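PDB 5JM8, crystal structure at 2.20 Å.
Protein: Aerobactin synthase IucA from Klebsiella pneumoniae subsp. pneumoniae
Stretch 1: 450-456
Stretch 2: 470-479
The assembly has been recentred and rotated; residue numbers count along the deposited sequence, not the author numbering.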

# COMPACT_ATOMS: atom_id res chain seq x y z
N GLY A 450 -14.51 26.48 19.11
CA GLY A 450 -15.89 26.30 19.55
C GLY A 450 -15.98 25.58 20.88
O GLY A 450 -17.00 24.96 21.19
N SER A 451 -14.92 25.66 21.67
CA SER A 451 -14.91 25.09 23.01
C SER A 451 -15.32 26.15 24.03
O SER A 451 -14.88 27.30 23.95
N ALA A 452 -16.15 25.76 24.98
CA ALA A 452 -16.58 26.64 26.05
C ALA A 452 -16.85 25.83 27.31
O ALA A 452 -16.97 24.61 27.26
N PHE A 453 -16.95 26.52 28.45
CA PHE A 453 -17.07 25.85 29.73
C PHE A 453 -18.25 26.39 30.54
O PHE A 453 -18.50 27.59 30.58
N MET A 454 -18.97 25.47 31.17
CA MET A 454 -20.10 25.82 32.03
C MET A 454 -19.59 26.19 33.41
O MET A 454 -18.43 25.93 33.73
N PRO A 455 -20.44 26.82 34.22
CA PRO A 455 -20.05 27.19 35.58
C PRO A 455 -19.55 26.01 36.41
O PRO A 455 -18.65 26.18 37.22
N HIS A 456 -20.12 24.83 36.18
CA HIS A 456 -19.78 23.65 36.98
C HIS A 456 -18.52 22.95 36.46
O HIS A 456 -18.20 21.84 36.89
N GLU A 470 -12.11 33.17 29.26
CA GLU A 470 -12.97 34.04 28.47
C GLU A 470 -14.11 33.25 27.84
O GLU A 470 -15.23 33.76 27.71
N ASN A 471 -13.83 32.01 27.45
CA ASN A 471 -14.84 31.15 26.84
C ASN A 471 -15.62 30.38 27.90
O ASN A 471 -15.68 29.15 27.89
N VAL A 472 -16.21 31.13 28.83
CA VAL A 472 -17.16 30.58 29.79
C VAL A 472 -18.57 30.93 29.34
O VAL A 472 -18.83 32.05 28.89
N PHE A 473 -19.48 29.97 29.46
CA PHE A 473 -20.86 30.15 29.01
C PHE A 473 -21.85 30.17 30.17
O PHE A 473 -21.71 29.42 31.14
N THR A 474 -22.85 31.04 30.06
CA THR A 474 -23.97 31.02 30.97
C THR A 474 -24.92 29.90 30.56
O THR A 474 -24.75 29.29 29.50
N ARG A 475 -25.90 29.64 31.40
CA ARG A 475 -26.93 28.65 31.11
C ARG A 475 -27.68 29.03 29.83
O ARG A 475 -27.82 28.20 28.93
N GLU A 476 -28.13 30.27 29.74
CA GLU A 476 -28.92 30.73 28.60
C GLU A 476 -28.13 30.65 27.29
O GLU A 476 -28.70 30.33 26.24
N GLN A 477 -26.83 30.93 27.35
CA GLN A 477 -25.97 30.82 26.18
C GLN A 477 -25.92 29.38 25.68
O GLN A 477 -25.99 29.13 24.48
N LEU A 478 -25.81 28.45 26.61
CA LEU A 478 -25.74 27.03 26.28
C LEU A 478 -27.01 26.57 25.58
O LEU A 478 -26.95 25.89 24.55
N LEU A 479 -28.16 26.94 26.14
CA LEU A 479 -29.44 26.49 25.62
C LEU A 479 -29.76 27.10 24.26
O LEU A 479 -30.57 26.57 23.50

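The contact between these two stretches of aerobactin synthase IucA illustrates how a single beta bridge can fix the register of two segments while a few side chains, mostly apolar, complete the packing around it. At the bridge between Phe453 and Val472, Phe453 N donates to Asn471 O (3.0 Å) and Phe473 N donates to Phe453 O (2.8 Å). Asn471 extends this pattern through its side chain: its CA-to-CB bond points toward the strand, and the p rotamer lets ND2 donate to Ser451 O at 3.1 Å. The same ND2 lies obliquely to the ring of Phe453, an m rotamer, 3.6 Å from its CE2.

Beyond the bridge, packing takes over. Ala452 CB sits over one face of the Phe473 ring, 3.7 Å from the centroid and almost on the ring normal, a CH-pi contact; Phe473 has a chi1 of -91°, between the usual wells. The CA-to-CB bond of Met454 points away from the second stretch, yet three successive m torsions bring its end nearer: SD comes within 4.1 Å of Phe473 CB, and CE reaches 3.6 Å from CD2 of Leu478 (t, p), whose CA-to-CB bond points toward the first stretch from the helix. That helix is capped by Thr474, a p rotamer whose OG1 accepts from Gln477 N at 3.2 Å, while Thr474 N donates to Gln477 OE1 at 2.9 Å.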

# COMPACT_ATOMS: atom_id res chain seq x y z
CB SER A 451 -13.54 24.52 23.36
OG SER A 451 -12.55 25.54 23.38
CB ALA A 452 -17.81 27.43 25.64
CB PHE A 453 -15.78 26.00 30.53
CG PHE A 453 -14.56 25.50 29.79
CD1 PHE A 453 -14.26 24.15 29.76
CD2 PHE A 453 -13.73 26.39 29.12
CE1 PHE A 453 -13.15 23.69 29.08
CE2 PHE A 453 -12.62 25.93 28.44
CZ PHE A 453 -12.32 24.58 28.42
CB MET A 454 -21.08 24.65 32.12
CG MET A 454 -21.64 24.22 30.77
SD MET A 454 -22.42 25.58 29.90
CE MET A 454 -23.76 25.98 31.01
CB PRO A 455 -21.33 27.77 36.18
CG PRO A 455 -22.08 28.30 35.00
CD PRO A 455 -21.78 27.35 33.88
CB HIS A 456 -20.96 22.67 37.04
CG HIS A 456 -21.46 22.24 35.70
ND1 HIS A 456 -22.31 23.01 34.93
CD2 HIS A 456 -21.26 21.10 34.99
CE1 HIS A 456 -22.60 22.37 33.82
NE2 HIS A 456 -21.97 21.20 33.83
CB GLU A 470 -12.14 34.76 27.41
CG GLU A 470 -12.90 35.15 26.15
CD GLU A 470 -12.92 34.06 25.10
OE1 GLU A 470 -11.92 33.32 24.95
OE2 GLU A 470 -13.96 33.94 24.41
CB ASN A 471 -14.20 30.19 25.83
CG ASN A 471 -12.98 29.48 26.37
OD1 ASN A 471 -12.34 29.96 27.31
ND2 ASN A 471 -12.64 28.35 25.78
CB VAL A 472 -16.93 31.11 31.23
CG1 VAL A 472 -15.68 30.49 31.84
CG2 VAL A 472 -16.85 32.64 31.24
CB PHE A 473 -21.26 29.03 28.04
CG PHE A 473 -21.00 29.36 26.59
CD1 PHE A 473 -20.17 30.41 26.22
CD2 PHE A 473 -21.59 28.60 25.59
CE1 PHE A 473 -19.94 30.70 24.89
CE2 PHE A 473 -21.36 28.88 24.26
CZ PHE A 473 -20.54 29.93 23.91
CB THR A 474 -24.74 32.35 30.98
OG1 THR A 474 -25.33 32.57 29.69
CG2 THR A 474 -23.80 33.51 31.31
CB ARG A 475 -27.90 28.54 32.28
CG ARG A 475 -28.94 27.46 32.14
CD ARG A 475 -29.77 27.34 33.41
NE ARG A 475 -30.86 26.37 33.29
CZ ARG A 475 -32.06 26.64 32.80
NH1 ARG A 475 -32.35 27.87 32.37
NH2 ARG A 475 -32.98 25.69 32.74
CB GLU A 476 -29.40 32.16 28.83
CG GLU A 476 -30.19 32.36 30.12
CD GLU A 476 -31.30 31.33 30.31
OE1 GLU A 476 -31.92 30.92 29.30
OE2 GLU A 476 -31.55 30.94 31.47
CB GLN A 477 -24.55 31.30 26.50
CG GLN A 477 -24.36 32.80 26.41
CD GLN A 477 -22.97 33.24 26.82
OE1 GLN A 477 -22.49 32.91 27.90
NE2 GLN A 477 -22.30 34.00 25.95
CB LEU A 478 -25.51 26.20 27.54
CG LEU A 478 -25.56 24.68 27.35
CD1 LEU A 478 -24.36 24.22 26.53
CD2 LEU A 478 -25.61 23.97 28.69
CB LEU A 479 -30.56 26.83 26.61
CG LEU A 479 -30.79 25.82 27.74
CD1 LEU A 479 -29.57 25.70 28.64
CD2 LEU A 479 -32.02 26.22 28.55